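Local coordinates for protein DynF (Micromonospora chersina, PDB 6UBL) that is of unknown function but belongs to the dynemicin (enediyne) biosynthetic pathway and holds a palmitic acid inside its beta barrel, consistent with binding a long hydrophobic ligand, at residues 27-33 with 162-167; 36-42 with 62-68; 75-79 with 126-130. One frame throughout, in Å; residues are numbered along the deposited sequence.

Contact 1 (27-33 with 162-167). With PLM (palmitic acid), chain C.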
loop_
_atom_site.group_PDB
_atom_site.type_symbol
_atom_site.label_atom_id
_atom_site.label_comp_id
_atom_site.label_asym_id
_atom_site.label_seq_id
_atom_site.Cartn_x
_atom_site.Cartn_y
_atom_site.Cartn_z
ATOM N N VAL A 27 -16.725 -2.550 -25.918
ATOM C CA VAL A 27 -16.584 -1.775 -24.693
ATOM C C VAL A 27 -17.582 -0.633 -24.817
ATOM O O VAL A 27 -17.373 0.301 -25.601
ATOM C CB VAL A 27 -15.152 -1.255 -24.526
ATOM C CG1 VAL A 27 -15.013 -0.460 -23.241
ATOM C CG2 VAL A 27 -14.163 -2.419 -24.540
ATOM N N VAL A 28 -18.679 -0.711 -24.073
ATOM C CA VAL A 28 -19.758 0.270 -24.150
ATOM C C VAL A 28 -19.545 1.296 -23.042
ATOM O O VAL A 28 -19.581 0.922 -21.857
ATOM C CB VAL A 28 -21.122 -0.418 -23.981
ATOM C CG1 VAL A 28 -22.259 0.558 -24.220
ATOM C CG2 VAL A 28 -21.228 -1.632 -24.900
ATOM N N PRO A 29 -19.377 2.580 -23.359
ATOM C CA PRO A 29 -19.145 3.558 -22.291
ATOM C C PRO A 29 -20.365 3.709 -21.397
ATOM O O PRO A 29 -21.506 3.491 -21.814
ATOM C CB PRO A 29 -18.845 4.862 -23.047
ATOM C CG PRO A 29 -18.482 4.443 -24.446
ATOM C CD PRO A 29 -19.284 3.187 -24.699
ATOM N N TRP A 30 -20.104 4.092 -20.149
ATOM C CA TRP A 30 -21.141 4.479 -19.194
ATOM C C TRP A 30 -22.136 3.356 -18.909
ATOM O O TRP A 30 -23.282 3.623 -18.541
ATOM C CB TRP A 30 -21.889 5.735 -19.664
ATOM C CG TRP A 30 -21.010 6.883 -20.067
ATOM C CD1 TRP A 30 -20.908 7.414 -21.319
ATOM C CD2 TRP A 30 -20.150 7.668 -19.223
ATOM N NE1 TRP A 30 -20.027 8.467 -21.316
ATOM C CE2 TRP A 30 -19.550 8.647 -20.042
ATOM C CE3 TRP A 30 -19.829 7.636 -17.863
ATOM C CZ2 TRP A 30 -18.643 9.581 -19.551
ATOM C CZ3 TRP A 30 -18.921 8.565 -17.372
ATOM C CH2 TRP A 30 -18.340 9.524 -18.217
ATOM N N THR A 31 -21.737 2.104 -19.103
ATOM C CA THR A 31 -22.648 0.964 -19.021
ATOM C C THR A 31 -22.062 -0.112 -18.117
ATOM O O THR A 31 -20.998 -0.679 -18.445
ATOM C CB THR A 31 -22.917 0.421 -20.422
ATOM O OG1 THR A 31 -23.497 1.449 -21.231
ATOM C CG2 THR A 31 -23.850 -0.777 -20.377
ATOM N N PRO A 32 -22.672 -0.391 -16.966
ATOM C CA PRO A 32 -22.162 -1.473 -16.105
ATOM C C PRO A 32 -22.273 -2.809 -16.819
ATOM O O PRO A 32 -23.372 -3.210 -17.240
ATOM C CB PRO A 32 -23.094 -1.419 -14.883
ATOM C CG PRO A 32 -23.622 0.010 -14.866
ATOM C CD PRO A 32 -23.793 0.328 -16.337
ATOM N N PRO A 33 -21.164 -3.530 -17.006
ATOM C CA PRO A 33 -21.220 -4.778 -17.779
ATOM C C PRO A 33 -21.645 -5.973 -16.940
ATOM O O PRO A 33 -21.538 -5.988 -15.713
ATOM C CB PRO A 33 -19.771 -4.959 -18.249
ATOM C CG PRO A 33 -18.964 -4.355 -17.134
ATOM C CD PRO A 33 -19.773 -3.167 -16.651
ATOM N N ARG A 162 -14.574 5.956 -17.665
ATOM C CA ARG A 162 -15.851 6.179 -18.332
ATOM C C ARG A 162 -16.382 4.920 -18.990
ATOM O O ARG A 162 -17.483 4.941 -19.545
ATOM C CB ARG A 162 -15.686 7.273 -19.393
ATOM C CG ARG A 162 -15.025 8.533 -18.881
ATOM C CD ARG A 162 -14.922 9.581 -19.970
ATOM N NE ARG A 162 -14.068 10.685 -19.547
ATOM C CZ ARG A 162 -13.905 11.816 -20.230
ATOM N NH1 ARG A 162 -14.552 12.003 -21.375
ATOM N NH2 ARG A 162 -13.097 12.758 -19.770
ATOM N N SER A 163 -15.636 3.821 -18.931
ATOM C CA SER A 163 -16.136 2.532 -19.379
ATOM C C SER A 163 -15.525 1.459 -18.493
ATOM O O SER A 163 -14.452 1.649 -17.915
ATOM C CB SER A 163 -15.783 2.232 -20.843
ATOM O OG SER A 163 -14.392 2.067 -21.029
ATOM N N ILE A 164 -16.216 0.332 -18.391
ATOM C CA ILE A 164 -15.711 -0.815 -17.644
ATOM C C ILE A 164 -15.707 -1.998 -18.603
ATOM O O ILE A 164 -16.779 -2.439 -19.044
ATOM C CB ILE A 164 -16.591 -1.125 -16.427
ATOM C CG1 ILE A 164 -16.594 0.071 -15.468
ATOM C CG2 ILE A 164 -16.086 -2.368 -15.715
ATOM C CD1 ILE A 164 -17.543 -0.092 -14.310
ATOM N N PRO A 165 -14.542 -2.546 -18.963
ATOM C CA PRO A 165 -13.207 -2.148 -18.500
ATOM C C PRO A 165 -12.752 -0.834 -19.112
ATOM O O PRO A 165 -13.224 -0.466 -20.198
ATOM C CB PRO A 165 -12.314 -3.285 -19.009
ATOM C CG PRO A 165 -13.001 -3.708 -20.286
ATOM C CD PRO A 165 -14.472 -3.654 -19.938
ATOM N N PRO A 166 -11.836 -0.145 -18.446
ATOM C CA PRO A 166 -11.304 1.122 -18.980
ATOM C C PRO A 166 -10.223 0.881 -20.029
ATOM O O PRO A 166 -9.048 1.215 -19.841
ATOM C CB PRO A 166 -10.761 1.804 -17.717
ATOM C CG PRO A 166 -10.342 0.667 -16.843
ATOM C CD PRO A 166 -11.357 -0.415 -17.079
ATOM N N ALA A 167 -10.619 0.269 -21.145
ATOM C CA ALA A 167 -9.672 -0.011 -22.216
ATOM C C ALA A 167 -9.029 1.281 -22.714
ATOM O O ALA A 167 -9.682 2.330 -22.811
ATOM C CB ALA A 167 -10.389 -0.705 -23.370
HETATM C C1 PLM C . -11.579 -4.227 -15.540
HETATM O O1 PLM C . -11.148 -5.337 -16.079
HETATM O O2 PLM C . -12.669 -3.762 -15.753
HETATM C C2 PLM C . -10.578 -3.564 -14.647
HETATM C C3 PLM C . -9.196 -3.400 -15.221
HETATM C C4 PLM C . -8.347 -2.684 -14.214
HETATM C C5 PLM C . -6.907 -3.034 -14.248
HETATM C C6 PLM C . -6.134 -2.348 -13.147
HETATM C C7 PLM C . -4.819 -1.820 -13.653
HETATM C C8 PLM C . -4.050 -2.854 -14.438
HETATM C C9 PLM C . -3.650 -4.059 -13.631
HETATM C CA PLM C . -2.270 -3.914 -13.050
HETATM C CB PLM C . -1.196 -4.168 -14.089
HETATM C CC PLM C . -0.032 -4.923 -13.520
HETATM C CD PLM C . 1.223 -4.114 -13.335
HETATM C CE PLM C . 2.055 -4.662 -12.205
HETATM C CF PLM C . 3.505 -4.288 -12.233
HETATM C CG PLM C . 4.255 -4.888 -11.097
HETATM O O HOH W 1 -18.930 0.604 -19.424
#
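One direct hydrogen bond ties the two loops: W30 N donates to R162 O at 2.8 Å. A type II beta turn from V28 to T31 brings that amide into position, and within the turn T31 OG1 donates to P29 O (2.9 Å). Water 1 adds a second polar link. It donates to V28 O (2.5 Å) and T31 O (2.6 Å) and accepts from I164 N (2.9 Å), so backbone groups that do not meet directly are joined through it. Within 162-167, S163 OG donates to P165 O (2.9 Å), pinning the chain around the cis peptide that precedes P165.

The aromatic part lies at the outer end. W30 starts away from 162-167, yet its indole comes back over R162, whose CB makes a CH-pi contact 3.9 Å from the centroid of the six-membered ring; the charged end of R162 goes to D160 in a salt bridge. Apolar contacts fill in elsewhere: P33 CG packs on I164 CG2 at 3.8 Å, and V27 CG2 reaches A167 CB at 4.3 Å. P165 CA comes within 3.2 Å of palmitic acid O2, which makes this loop part of the wall around the ligand's carboxyl end.

The contact therefore joins the loop leading into strand 37-50 to the one between strands 154-161 and 170-183, with P33 and I164 resting on R68 of strand 54-68 and V27 and P165 on Y205 of strand 193-205.

Contact 2 (36-42 with 62-68). With PLM (palmitic acid), chain C.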
loop_
_atom_site.group_PDB
_atom_site.type_symbol
_atom_site.label_atom_id
_atom_site.label_comp_id
_atom_site.label_asym_id
_atom_site.label_seq_id
_atom_site.Cartn_x
_atom_site.Cartn_y
_atom_site.Cartn_z
ATOM N N GLY A 36 -17.622 -10.763 -16.058
ATOM C CA GLY A 36 -16.761 -11.438 -17.012
ATOM C C GLY A 36 -15.324 -11.328 -16.564
ATOM O O GLY A 36 -14.996 -10.586 -15.632
ATOM N N ILE A 37 -14.470 -12.097 -17.231
ATOM C CA ILE A 37 -13.030 -12.040 -17.026
ATOM C C ILE A 37 -12.447 -11.320 -18.233
ATOM O O ILE A 37 -12.443 -11.864 -19.346
ATOM C CB ILE A 37 -12.424 -13.441 -16.873
ATOM C CG1 ILE A 37 -13.073 -14.198 -15.713
ATOM C CG2 ILE A 37 -10.919 -13.310 -16.654
ATOM C CD1 ILE A 37 -12.695 -15.659 -15.654
ATOM N N ASP A 38 -11.919 -10.119 -18.020
ATOM C CA ASP A 38 -11.371 -9.336 -19.117
ATOM C C ASP A 38 -9.959 -9.817 -19.423
ATOM O O ASP A 38 -9.109 -9.884 -18.529
ATOM C CB ASP A 38 -11.354 -7.856 -18.729
ATOM C CG ASP A 38 -12.747 -7.288 -18.543
ATOM O OD1 ASP A 38 -13.668 -7.726 -19.252
ATOM O OD2 ASP A 38 -12.921 -6.407 -17.676
ATOM N N ASN A 39 -9.706 -10.126 -20.695
ATOM C CA ASN A 39 -8.382 -10.520 -21.174
ATOM C C ASN A 39 -7.853 -9.318 -21.940
ATOM O O ASN A 39 -8.265 -9.068 -23.071
ATOM C CB ASN A 39 -8.477 -11.758 -22.049
ATOM C CG ASN A 39 -8.907 -12.991 -21.267
ATOM O OD1 ASN A 39 -8.066 -13.774 -20.818
ATOM N ND2 ASN A 39 -10.210 -13.156 -21.085
ATOM N N LEU A 40 -6.959 -8.559 -21.311
ATOM C CA LEU A 40 -6.597 -7.233 -21.788
ATOM C C LEU A 40 -5.100 -7.069 -21.989
ATOM O O LEU A 40 -4.295 -7.560 -21.196
ATOM C CB LEU A 40 -7.050 -6.176 -20.770
ATOM C CG LEU A 40 -8.548 -6.049 -20.534
ATOM C CD1 LEU A 40 -8.799 -5.306 -19.223
ATOM C CD2 LEU A 40 -9.204 -5.337 -21.698
ATOM N N GLY A 41 -4.740 -6.312 -23.021
ATOM C CA GLY A 41 -3.365 -5.906 -23.180
ATOM C C GLY A 41 -2.999 -4.781 -22.224
ATOM O O GLY A 41 -3.858 -4.049 -21.730
ATOM N N ILE A 42 -1.697 -4.653 -21.965
ATOM C CA ILE A 42 -1.180 -3.619 -21.074
ATOM C C ILE A 42 0.292 -3.392 -21.387
ATOM O O ILE A 42 1.010 -4.314 -21.766
ATOM C CB ILE A 42 -1.406 -4.004 -19.589
ATOM C CG1 ILE A 42 -0.906 -2.888 -18.657
ATOM C CG2 ILE A 42 -0.699 -5.314 -19.247
ATOM C CD1 ILE A 42 -1.210 -3.129 -17.190
ATOM N N GLY A 62 2.593 -6.708 -22.205
ATOM C CA GLY A 62 2.023 -7.990 -21.860
ATOM C C GLY A 62 0.522 -7.956 -21.707
ATOM O O GLY A 62 -0.167 -7.250 -22.452
ATOM N N TRP A 63 0.003 -8.724 -20.755
ATOM C CA TRP A 63 -1.435 -8.862 -20.621
ATOM C C TRP A 63 -1.803 -9.119 -19.169
ATOM O O TRP A 63 -0.970 -9.523 -18.348
ATOM C CB TRP A 63 -1.968 -9.975 -21.525
ATOM C CG TRP A 63 -1.229 -11.276 -21.415
ATOM C CD1 TRP A 63 -0.235 -11.724 -22.237
ATOM C CD2 TRP A 63 -1.434 -12.308 -20.437
ATOM N NE1 TRP A 63 0.189 -12.965 -21.836
ATOM C CE2 TRP A 63 -0.522 -13.347 -20.732
ATOM C CE3 TRP A 63 -2.289 -12.450 -19.344
ATOM C CZ2 TRP A 63 -0.449 -14.515 -19.975
ATOM C CZ3 TRP A 63 -2.214 -13.610 -18.590
ATOM C CH2 TRP A 63 -1.305 -14.625 -18.903
ATOM N N VAL A 64 -3.070 -8.854 -18.866
ATOM C CA VAL A 64 -3.664 -9.155 -17.576
ATOM C C VAL A 64 -5.013 -9.814 -17.823
ATOM O O VAL A 64 -5.666 -9.588 -18.847
ATOM C CB VAL A 64 -3.838 -7.915 -16.685
ATOM C CG1 VAL A 64 -2.488 -7.347 -16.274
ATOM C CG2 VAL A 64 -4.670 -6.855 -17.407
ATOM N N ARG A 65 -5.427 -10.638 -16.865
ATOM C CA ARG A 65 -6.761 -11.227 -16.817
ATOM C C ARG A 65 -7.385 -10.769 -15.502
ATOM O O ARG A 65 -6.836 -11.031 -14.420
ATOM C CB ARG A 65 -6.676 -12.743 -16.938
ATOM C CG ARG A 65 -6.069 -13.180 -18.292
ATOM C CD ARG A 65 -6.047 -14.688 -18.483
ATOM N NE ARG A 65 -7.403 -15.209 -18.413
ATOM C CZ ARG A 65 -7.807 -16.090 -17.510
ATOM N NH1 ARG A 65 -6.954 -16.596 -16.636
ATOM N NH2 ARG A 65 -9.069 -16.485 -17.497
ATOM N N VAL A 66 -8.513 -10.060 -15.598
ATOM C CA VAL A 66 -9.139 -9.412 -14.452
ATOM C C VAL A 66 -10.591 -9.862 -14.397
ATOM O O VAL A 66 -11.356 -9.614 -15.336
ATOM C CB VAL A 66 -9.064 -7.880 -14.545
ATOM C CG1 VAL A 66 -9.801 -7.230 -13.384
ATOM C CG2 VAL A 66 -7.603 -7.410 -14.605
ATOM N N VAL A 67 -10.977 -10.525 -13.305
ATOM C CA VAL A 67 -12.376 -10.899 -13.108
ATOM C C VAL A 67 -13.116 -9.744 -12.444
ATOM O O VAL A 67 -12.594 -9.079 -11.529
ATOM C CB VAL A 67 -12.519 -12.195 -12.289
ATOM C CG1 VAL A 67 -11.947 -12.039 -10.902
ATOM C CG2 VAL A 67 -13.996 -12.597 -12.218
ATOM N N ARG A 68 -14.335 -9.501 -12.913
ATOM C CA ARG A 68 -15.226 -8.493 -12.364
ATOM C C ARG A 68 -16.395 -9.169 -11.663
ATOM O O ARG A 68 -16.961 -10.148 -12.169
ATOM C CB ARG A 68 -15.786 -7.584 -13.455
ATOM C CG ARG A 68 -14.803 -6.586 -14.036
ATOM C CD ARG A 68 -15.401 -5.772 -15.200
ATOM N NE ARG A 68 -15.422 -6.503 -16.456
ATOM C CZ ARG A 68 -16.447 -7.207 -16.915
ATOM N NH1 ARG A 68 -17.588 -7.277 -16.238
ATOM N NH2 ARG A 68 -16.341 -7.841 -18.082
HETATM C C1 PLM C . -11.579 -4.227 -15.540
HETATM O O1 PLM C . -11.148 -5.337 -16.079
HETATM O O2 PLM C . -12.669 -3.762 -15.753
HETATM C C2 PLM C . -10.578 -3.564 -14.647
HETATM C C3 PLM C . -9.196 -3.400 -15.221
HETATM C C4 PLM C . -8.347 -2.684 -14.214
HETATM C C5 PLM C . -6.907 -3.034 -14.248
HETATM C C6 PLM C . -6.134 -2.348 -13.147
HETATM C C7 PLM C . -4.819 -1.820 -13.653
HETATM C C8 PLM C . -4.050 -2.854 -14.438
HETATM C C9 PLM C . -3.650 -4.059 -13.631
HETATM C CA PLM C . -2.270 -3.914 -13.050
HETATM C CB PLM C . -1.196 -4.168 -14.089
HETATM C CC PLM C . -0.032 -4.923 -13.520
HETATM C CD PLM C . 1.223 -4.114 -13.335
HETATM C CE PLM C . 2.055 -4.662 -12.205
HETATM C CF PLM C . 3.505 -4.288 -12.233
HETATM C CG PLM C . 4.255 -4.888 -11.097
#
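L40, I42 and V64 form the apolar centre, on the sheet face that looks onto the palmitic acid: L40 CB lies 4.2 Å from V64 CG2, I42 CG2 is 4.0 Å from V64 CG1, and I42 CD1 comes within 3.3 Å of ligand atom CB. On the other face I37 CG1 meets V67 CG2 at 4.0 Å.

Backbone hydrogen bonds hold this beta hairpin in antiparallel register. D38-V66, L40-V64 and I42-G62 are hydrogen-bonded pairs, with L40 N to V64 O (3.0 Å) almost straight; N39-R65 and G41-W63 alternate with them as non-hydrogen-bonded pairs, and I37-V67 is a third, beyond D38-V66, after which R68 N bonds G36 O (3.0 Å).

Farther out, R65 NE donates to N39 OD1 (2.9 Å), while E87 forms a salt bridge with R65. On the ligand face R68 grips D38 through two bonds, NE to OD2 (2.8 Å) and NH2 to OD1 (2.9 Å), and Y205 also bonds D38 OD1. Palmitic acid O1 sits 2.6 Å from D38 OD2, suggesting that one of the two acid groups keeps a proton. The wall here is apolar beside the ligand's chain (I42, V64) and polar at its head (D38, R68), consistent with binding a fatty acid.

Contact 3 (75-79 with 126-130)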
loop_
_atom_site.group_PDB
_atom_site.type_symbol
_atom_site.label_atom_id
_atom_site.label_comp_id
_atom_site.label_asym_id
_atom_site.label_seq_id
_atom_site.Cartn_x
_atom_site.Cartn_y
_atom_site.Cartn_z
ATOM N N GLU A 75 -27.543 0.902 -13.038
ATOM C CA GLU A 75 -27.433 2.320 -13.346
ATOM C C GLU A 75 -26.013 2.783 -13.051
ATOM O O GLU A 75 -25.518 2.599 -11.935
ATOM C CB GLU A 75 -28.413 3.122 -12.494
ATOM C CG GLU A 75 -29.801 2.513 -12.428
ATOM C CD GLU A 75 -30.624 2.766 -13.669
ATOM O OE1 GLU A 75 -30.232 3.619 -14.491
ATOM O OE2 GLU A 75 -31.656 2.082 -13.837
ATOM N N TRP A 76 -25.379 3.417 -14.039
ATOM C CA TRP A 76 -23.970 3.790 -13.918
ATOM C C TRP A 76 -23.685 4.580 -12.644
ATOM O O TRP A 76 -22.729 4.283 -11.922
ATOM C CB TRP A 76 -23.526 4.575 -15.159
ATOM C CG TRP A 76 -22.113 5.087 -15.106
ATOM C CD1 TRP A 76 -21.706 6.327 -14.701
ATOM C CD2 TRP A 76 -20.917 4.376 -15.470
ATOM N NE1 TRP A 76 -20.336 6.434 -14.796
ATOM C CE2 TRP A 76 -19.829 5.253 -15.267
ATOM C CE3 TRP A 76 -20.665 3.093 -15.954
ATOM C CZ2 TRP A 76 -18.513 4.883 -15.518
ATOM C CZ3 TRP A 76 -19.350 2.721 -16.205
ATOM C CH2 TRP A 76 -18.293 3.614 -15.990
ATOM N N ALA A 77 -24.494 5.603 -12.352
ATOM C CA ALA A 77 -24.137 6.529 -11.279
ATOM C C ALA A 77 -23.929 5.794 -9.957
ATOM O O ALA A 77 -23.057 6.164 -9.164
ATOM C CB ALA A 77 -25.200 7.623 -11.150
ATOM N N ASP A 78 -24.719 4.747 -9.708
ATOM C CA ASP A 78 -24.676 3.982 -8.466
ATOM C C ASP A 78 -23.776 2.757 -8.533
ATOM O O ASP A 78 -23.542 2.118 -7.503
ATOM C CB ASP A 78 -26.088 3.502 -8.115
ATOM C CG ASP A 78 -27.024 4.643 -7.796
ATOM O OD1 ASP A 78 -26.545 5.658 -7.255
ATOM O OD2 ASP A 78 -28.227 4.537 -8.114
ATOM N N ALA A 79 -23.293 2.396 -9.714
ATOM C CA ALA A 79 -22.668 1.099 -9.914
ATOM C C ALA A 79 -21.271 1.039 -9.309
ATOM O O ALA A 79 -20.449 1.954 -9.483
ATOM C CB ALA A 79 -22.575 0.780 -11.407
ATOM N N PRO A 126 -17.806 14.127 -16.158
ATOM C CA PRO A 126 -18.816 14.088 -15.095
ATOM C C PRO A 126 -19.316 12.661 -15.000
ATOM O O PRO A 126 -19.541 12.010 -16.021
ATOM C CB PRO A 126 -19.910 15.036 -15.604
ATOM C CG PRO A 126 -19.182 15.983 -16.540
ATOM C CD PRO A 126 -18.112 15.141 -17.188
ATOM N N SER A 127 -19.390 12.139 -13.778
ATOM C CA SER A 127 -19.832 10.779 -13.500
ATOM C C SER A 127 -18.705 9.759 -13.591
ATOM O O SER A 127 -18.951 8.574 -13.346
ATOM C CB SER A 127 -20.993 10.317 -14.398
ATOM O OG SER A 127 -22.108 11.179 -14.264
ATOM N N ALA A 128 -17.510 10.139 -14.033
ATOM C CA ALA A 128 -16.452 9.152 -14.198
ATOM C C ALA A 128 -16.109 8.518 -12.853
ATOM O O ALA A 128 -16.268 9.115 -11.789
ATOM C CB ALA A 128 -15.194 9.803 -14.778
ATOM N N LYS A 129 -15.591 7.308 -12.915
ATOM C CA LYS A 129 -15.267 6.560 -11.716
ATOM C C LYS A 129 -13.762 6.452 -11.531
ATOM O O LYS A 129 -12.964 6.911 -12.360
ATOM C CB LYS A 129 -15.961 5.195 -11.742
ATOM C CG LYS A 129 -17.474 5.370 -11.703
ATOM C CD LYS A 129 -18.212 4.055 -11.543
ATOM C CE LYS A 129 -19.728 4.229 -11.671
ATOM N NZ LYS A 129 -20.356 4.996 -10.552
ATOM N N ALA A 130 -13.387 5.894 -10.382
ATOM C CA ALA A 130 -11.994 5.689 -10.026
ATOM C C ALA A 130 -11.776 4.199 -9.841
ATOM O O ALA A 130 -12.561 3.524 -9.173
ATOM C CB ALA A 130 -11.664 6.427 -8.735
HETATM O O HOH W 2 -19.805 4.058 -7.802
#
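K129 reaches across in a nearly extended form: chi2 and chi3 are t, and after them chi4 (m) turns the ammonium aside. That path lays the aliphatic end over W76, with CE 3.8 Å from the centroid of the five-membered ring (CH-pi) and NZ 4.6 Å from it (cation-pi). W76 takes chi1 t with chi2 at -95°, which brings the ring close to 126-130, although the CA-to-CB bond points sideways, and lets NE1 donate to S127 O at 2.9 Å near the ring plane. Here the loop between strands 54-68 and 81-92 meets the start of strand 129-141, at one end of the barrel. Residues 76-78 have helical backbone angles, and A79 N bonds back to W76 O (3.0 Å), gathering carbonyls around the ammonium. The strongest partner of K129 NZ is T116 OG1; weak bonds to W76 O (2.8 Å), A79 O (3.2 Å) and A77 O (3.3 Å) share its three protons with T116 and water 2, which accepts from K129 NZ (3.0 Å) and donates to A79 O (2.8 Å).

How the contacts relate
All three contacts belong to one barrel, and contact 1 lies between the other two. On one side it touches contact 2, centres 14 Å apart: I164 CG2 is 3.5 Å from R68 CD, and P165 CB is 3.4 Å from D38 OD2, so loop and hairpin both line the carboxyl end of the palmitic acid. On the other side it touches contact 3, centres 10 Å apart, where W30 and W76 meet edge-to-face and P32 CG lies 3.7 Å from A79 CB. Contacts 2 and 3 do not touch; their nearest atoms are about 9 Å apart. Contact 3 is also off the ligand, the W76 side chain being about 9 Å from it.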